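Local coordinates for protein vacuolar aminopeptidase 1 (Saccharomyces cerevisiae, PDB 5JGF) that removes amino acids, preferably neutral or hydrophobic ones, from the N-termini of peptides as a zinc-dependent dodecameric vacuolar enzyme, and travels as the main cargo of the Cvt pathway, at residues N346-N350 with F362-N366; V367-L373 with K399-Q404. All blocks are in the same frame, centred on the assembly; numbering follows the deposited sequence.

Contact 1. Residues N346-N350 with F362-N366; sequences NHLYN and FPVPN
Y349 lays its ring on that of F362. Its CB already touches the second ring, 3.5 Å from F362 CD1. CG comes next, above the same CD1–CE1 side. With CG anti to the backbone N (chi1 179°), the tyrosine ring runs alongside the phenylalanine, both side chains pointing the same way. CD1 is the atom that settles over the middle of the F362 ring, 3.5 Å above its plane, and CE1 continues toward CE2 and CZ. The stack therefore uses the CB, CG, CD1 and CE1 side of the tyrosine, whose ring also meets Y357 of the same chain edge-to-face. The result is an offset face-to-face stack, centroids 4.3 Å apart and planes tilted by 28°.

Next to the stack one backbone bond ties the chains together: Y349 N donates to P363 O over 3.0 Å, nearly straight at 168°. L348, the preceding residue, lies against V364 and P365. CD2 sits 3.3 Å from V364 C, against the peptide leading into P365, while CD1 meets P365 CG at 4.0 Å. The P363 ring edge packs against H347 O through CG and CD alike, CD at 3.1 Å from that oxygen, which is buried here without a hydrogen-bond partner.

H347 itself turns its imidazole away from the 362–366 segment. It probably binds substrate, as in related enzymes, and lies about 7 Å, side chain to side chain, from the zinc ligands D262 and H438; F170 and H169 of a second subunit meet its ring. The contact thus folds the loop that follows strand 339-347 back against that strand's end, where L348 and P363 both rest on A433 of strand 426-434, and P363 also reaches Q401 and F403 of strand 400-403.

Contact 2. Residues V367-L373 with K399-Q404; sequences VGITLSL and KVQYFQ
L371 and Y402 sit at the close-packed middle of two parallel neighbouring strands. Q401 is held at both its N-H and its C=O: N donates to I369 O, in the carbonyl plane, and O accepts from L371 N at 2.7 Å, the donor standing above the plane of Q401's own carbonyl. F403 N then reaches L371 O, a bent bond at 140°, and L373 N reaches F403 O almost straight at 177°. L371 CD2 packs on Y402 CE1, and L373 CD1 stands over one face of the Y402 ring, 4.0 Å from its centroid, a CH-pi contact. On the other face of the sheet T370 CG2 presses on F403 CB at 3.7 Å.

These strands are the two ends of a right-handed beta-alpha-beta crossover through helix 383-396. The helix covers the L371 and V400 side, and its E390 takes the Y402 hydroxyl.

Toward V367 and K399 the pairing opens. I369 N lies 3.6 Å from K399 O, and a water bridges them instead, accepting from I369 N and donating to K399 O. A second water joins V367 O to K399 N. Here the side chain of Q401 takes over: extended beyond CG, it brings NE2 to G368 O at 3.1 Å, while OE1 accepts from V364 N. V367 CG1 lies against K399 CB, and beyond it the lysine chain bends away from the 367–373 strand toward solvent.

Contact 1 is the more buried of the two and joins a strand end to a loop; contact 2 pairs two strands of the same mixed sheet and runs from a buried middle to a watered end. Their chemistry follows: stacked rings and prolines with a single backbone bond in 346–350/362–366, a parallel ladder in 367–373/399–404. They meet directly: the Q401 amide serves both, N346 ND2 probably bonds to S372 OG (2.9 Å), and P363 CB packs against T370 OG1. Contact 1 carries H347, a probable substrate-binding residue, and contact 2 reaches its ring edge-to-face through F403; S372 also lies about 7 Å, side chain to side chain, from the zinc ligand D344.

Contact 1. Residues N346-N350 with F362-N366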
# COMPACT_ATOMS: atom_id res chain seq x y z
N ASN D 346 11.66 -38.29 -10.99
CA ASN D 346 11.32 -37.01 -11.58
C ASN D 346 9.80 -36.86 -11.48
O ASN D 346 9.13 -37.68 -10.85
CB ASN D 346 11.82 -36.86 -13.02
CG ASN D 346 11.84 -38.17 -13.77
OD1 ASN D 346 10.90 -38.95 -13.69
ND2 ASN D 346 12.90 -38.40 -14.53
N HIS D 347 9.25 -35.83 -12.12
CA HIS D 347 7.83 -35.55 -11.98
C HIS D 347 6.82 -36.08 -12.99
O HIS D 347 6.89 -35.76 -14.18
CB HIS D 347 7.64 -34.04 -11.88
CG HIS D 347 8.51 -33.39 -10.85
ND1 HIS D 347 8.26 -33.48 -9.50
CD2 HIS D 347 9.63 -32.64 -10.98
CE1 HIS D 347 9.19 -32.82 -8.84
NE2 HIS D 347 10.03 -32.30 -9.71
N LEU D 348 5.87 -36.86 -12.50
CA LEU D 348 4.80 -37.36 -13.35
C LEU D 348 3.88 -36.17 -13.61
O LEU D 348 3.74 -35.29 -12.75
CB LEU D 348 3.97 -38.43 -12.63
CG LEU D 348 4.37 -39.89 -12.73
CD1 LEU D 348 3.42 -40.73 -11.86
CD2 LEU D 348 4.30 -40.35 -14.18
N TYR D 349 3.27 -36.14 -14.78
CA TYR D 349 2.33 -35.08 -15.11
C TYR D 349 1.21 -35.10 -14.08
O TYR D 349 0.63 -36.16 -13.81
CB TYR D 349 1.74 -35.33 -16.50
CG TYR D 349 0.72 -34.31 -16.94
CD1 TYR D 349 1.12 -33.04 -17.37
CD2 TYR D 349 -0.64 -34.61 -16.95
CE1 TYR D 349 0.18 -32.10 -17.80
CE2 TYR D 349 -1.58 -33.67 -17.38
CZ TYR D 349 -1.16 -32.42 -17.81
OH TYR D 349 -2.09 -31.50 -18.24
N ASN D 350 0.90 -33.95 -13.48
CA ASN D 350 -0.20 -33.87 -12.52
C ASN D 350 -1.30 -33.14 -13.30
O ASN D 350 -1.17 -31.94 -13.57
CB ASN D 350 0.19 -33.05 -11.29
CG ASN D 350 -0.91 -33.02 -10.24
OD1 ASN D 350 -2.09 -32.95 -10.58
ND2 ASN D 350 -0.53 -33.06 -8.96
N PHE D 362 6.81 -34.26 -20.48
CA PHE D 362 6.37 -34.76 -19.19
C PHE D 362 6.02 -36.24 -19.36
O PHE D 362 5.59 -36.67 -20.43
CB PHE D 362 5.18 -33.97 -18.63
CG PHE D 362 3.95 -33.98 -19.51
CD1 PHE D 362 3.18 -35.13 -19.63
CD2 PHE D 362 3.56 -32.84 -20.19
CE1 PHE D 362 2.03 -35.14 -20.42
CE2 PHE D 362 2.41 -32.83 -20.99
CZ PHE D 362 1.64 -33.98 -21.10
N PRO D 363 6.25 -37.04 -18.31
CA PRO D 363 5.97 -38.47 -18.32
C PRO D 363 4.59 -38.80 -17.75
O PRO D 363 3.98 -37.99 -17.06
CB PRO D 363 7.08 -39.04 -17.46
CG PRO D 363 7.17 -37.99 -16.37
CD PRO D 363 7.10 -36.68 -17.15
N VAL D 364 4.11 -40.00 -18.07
CA VAL D 364 2.83 -40.47 -17.56
C VAL D 364 3.11 -41.82 -16.89
O VAL D 364 4.18 -42.39 -17.06
CB VAL D 364 1.79 -40.62 -18.69
CG1 VAL D 364 1.53 -39.26 -19.32
CG2 VAL D 364 2.28 -41.61 -19.75
N PRO D 365 2.14 -42.33 -16.13
CA PRO D 365 2.33 -43.61 -15.43
C PRO D 365 2.38 -44.88 -16.29
O PRO D 365 1.81 -44.94 -17.38
CB PRO D 365 1.14 -43.67 -14.47
CG PRO D 365 0.69 -42.22 -14.34
CD PRO D 365 0.86 -41.71 -15.74
N ASN D 366 3.09 -45.87 -15.77
CA ASN D 366 3.20 -47.20 -16.38
C ASN D 366 3.69 -47.32 -17.81
O ASN D 366 3.25 -48.20 -18.55
CB ASN D 366 1.85 -47.90 -16.22
CG ASN D 366 1.35 -47.87 -14.79
OD1 ASN D 366 2.08 -48.21 -13.87
ND2 ASN D 366 0.10 -47.45 -14.61

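Contact 2. Residues V367-L373 with K399-Q404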
# COMPACT_ATOMS: atom_id res chain seq x y z
N VAL D 367 4.61 -46.45 -18.20
CA VAL D 367 5.16 -46.49 -19.55
C VAL D 367 6.63 -46.89 -19.54
O VAL D 367 7.03 -47.83 -20.22
CB VAL D 367 5.01 -45.12 -20.25
CG1 VAL D 367 5.78 -45.11 -21.56
CG2 VAL D 367 3.53 -44.84 -20.50
N GLY D 368 7.43 -46.18 -18.75
CA GLY D 368 8.84 -46.49 -18.68
C GLY D 368 9.67 -45.41 -18.00
O GLY D 368 9.13 -44.44 -17.48
N ILE D 369 10.98 -45.60 -18.02
CA ILE D 369 11.91 -44.66 -17.40
C ILE D 369 11.76 -43.27 -18.01
O ILE D 369 11.38 -43.13 -19.17
CB ILE D 369 13.37 -45.16 -17.58
CG1 ILE D 369 14.26 -44.58 -16.47
CG2 ILE D 369 13.90 -44.78 -18.96
CD1 ILE D 369 14.02 -45.19 -15.10
N THR D 370 12.05 -42.24 -17.22
CA THR D 370 11.94 -40.87 -17.69
C THR D 370 13.30 -40.19 -17.68
O THR D 370 13.99 -40.16 -16.66
CB THR D 370 10.96 -40.05 -16.83
OG1 THR D 370 9.65 -40.62 -16.95
CG2 THR D 370 10.91 -38.59 -17.30
N LEU D 371 13.68 -39.65 -18.83
CA LEU D 371 14.94 -38.95 -18.97
C LEU D 371 14.75 -37.53 -18.44
O LEU D 371 13.76 -36.87 -18.78
CB LEU D 371 15.33 -38.93 -20.45
CG LEU D 371 16.80 -39.05 -20.86
CD1 LEU D 371 17.49 -40.18 -20.10
CD2 LEU D 371 16.84 -39.31 -22.36
N SER D 372 15.67 -37.07 -17.59
CA SER D 372 15.59 -35.73 -17.03
C SER D 372 16.51 -34.83 -17.83
O SER D 372 17.73 -35.03 -17.87
CB SER D 372 16.02 -35.73 -15.56
OG SER D 372 15.12 -36.50 -14.77
N LEU D 373 15.92 -33.82 -18.47
CA LEU D 373 16.67 -32.91 -19.31
C LEU D 373 16.59 -31.47 -18.83
O LEU D 373 15.53 -31.00 -18.43
CB LEU D 373 16.14 -32.99 -20.74
CG LEU D 373 16.13 -34.38 -21.38
CD1 LEU D 373 14.78 -34.64 -22.04
CD2 LEU D 373 17.27 -34.48 -22.39
N LYS D 399 10.58 -48.30 -23.10
CA LYS D 399 10.08 -47.03 -23.58
C LYS D 399 10.76 -45.94 -22.74
O LYS D 399 11.02 -46.13 -21.55
CB LYS D 399 8.56 -46.97 -23.41
CG LYS D 399 7.80 -47.98 -24.28
CD LYS D 399 7.95 -47.66 -25.77
CE LYS D 399 6.85 -48.31 -26.63
NZ LYS D 399 7.15 -49.72 -27.02
N VAL D 400 11.06 -44.81 -23.37
CA VAL D 400 11.72 -43.69 -22.69
C VAL D 400 10.85 -42.44 -22.75
O VAL D 400 10.35 -42.07 -23.81
CB VAL D 400 13.08 -43.38 -23.35
CG1 VAL D 400 13.73 -42.16 -22.70
CG2 VAL D 400 14.00 -44.58 -23.23
N GLN D 401 10.66 -41.79 -21.61
CA GLN D 401 9.86 -40.57 -21.55
C GLN D 401 10.78 -39.39 -21.26
O GLN D 401 11.95 -39.57 -20.94
CB GLN D 401 8.80 -40.68 -20.45
CG GLN D 401 8.00 -41.96 -20.50
CD GLN D 401 6.78 -41.89 -19.60
OE1 GLN D 401 5.77 -41.30 -19.96
NE2 GLN D 401 6.89 -42.50 -18.42
N TYR D 402 10.23 -38.19 -21.37
CA TYR D 402 11.01 -36.97 -21.13
C TYR D 402 10.43 -36.07 -20.05
O TYR D 402 9.21 -36.00 -19.88
CB TYR D 402 11.05 -36.09 -22.38
CG TYR D 402 11.90 -36.54 -23.55
CD1 TYR D 402 12.77 -37.62 -23.46
CD2 TYR D 402 11.85 -35.83 -24.75
CE1 TYR D 402 13.58 -37.98 -24.55
CE2 TYR D 402 12.64 -36.17 -25.83
CZ TYR D 402 13.50 -37.24 -25.72
OH TYR D 402 14.29 -37.55 -26.81
N PHE D 403 11.31 -35.39 -19.33
CA PHE D 403 10.89 -34.38 -18.38
C PHE D 403 11.88 -33.23 -18.41
O PHE D 403 13.09 -33.42 -18.27
CB PHE D 403 10.79 -34.87 -16.93
CG PHE D 403 10.41 -33.76 -15.98
CD1 PHE D 403 11.39 -32.99 -15.35
CD2 PHE D 403 9.08 -33.39 -15.82
CE1 PHE D 403 11.05 -31.86 -14.60
CE2 PHE D 403 8.73 -32.26 -15.07
CZ PHE D 403 9.72 -31.50 -14.46
N GLN D 404 11.35 -32.03 -18.65
CA GLN D 404 12.12 -30.80 -18.67
C GLN D 404 11.14 -29.73 -18.19
O GLN D 404 9.95 -29.83 -18.44
CB GLN D 404 12.63 -30.45 -20.08
CG GLN D 404 13.45 -29.15 -20.11
CD GLN D 404 14.28 -28.98 -21.37
OE1 GLN D 404 14.92 -29.93 -21.83
NE2 GLN D 404 14.28 -27.77 -21.93
O HOH W 1 9.15 -49.52 -20.77
O HOH W 2 11.99 -47.79 -19.43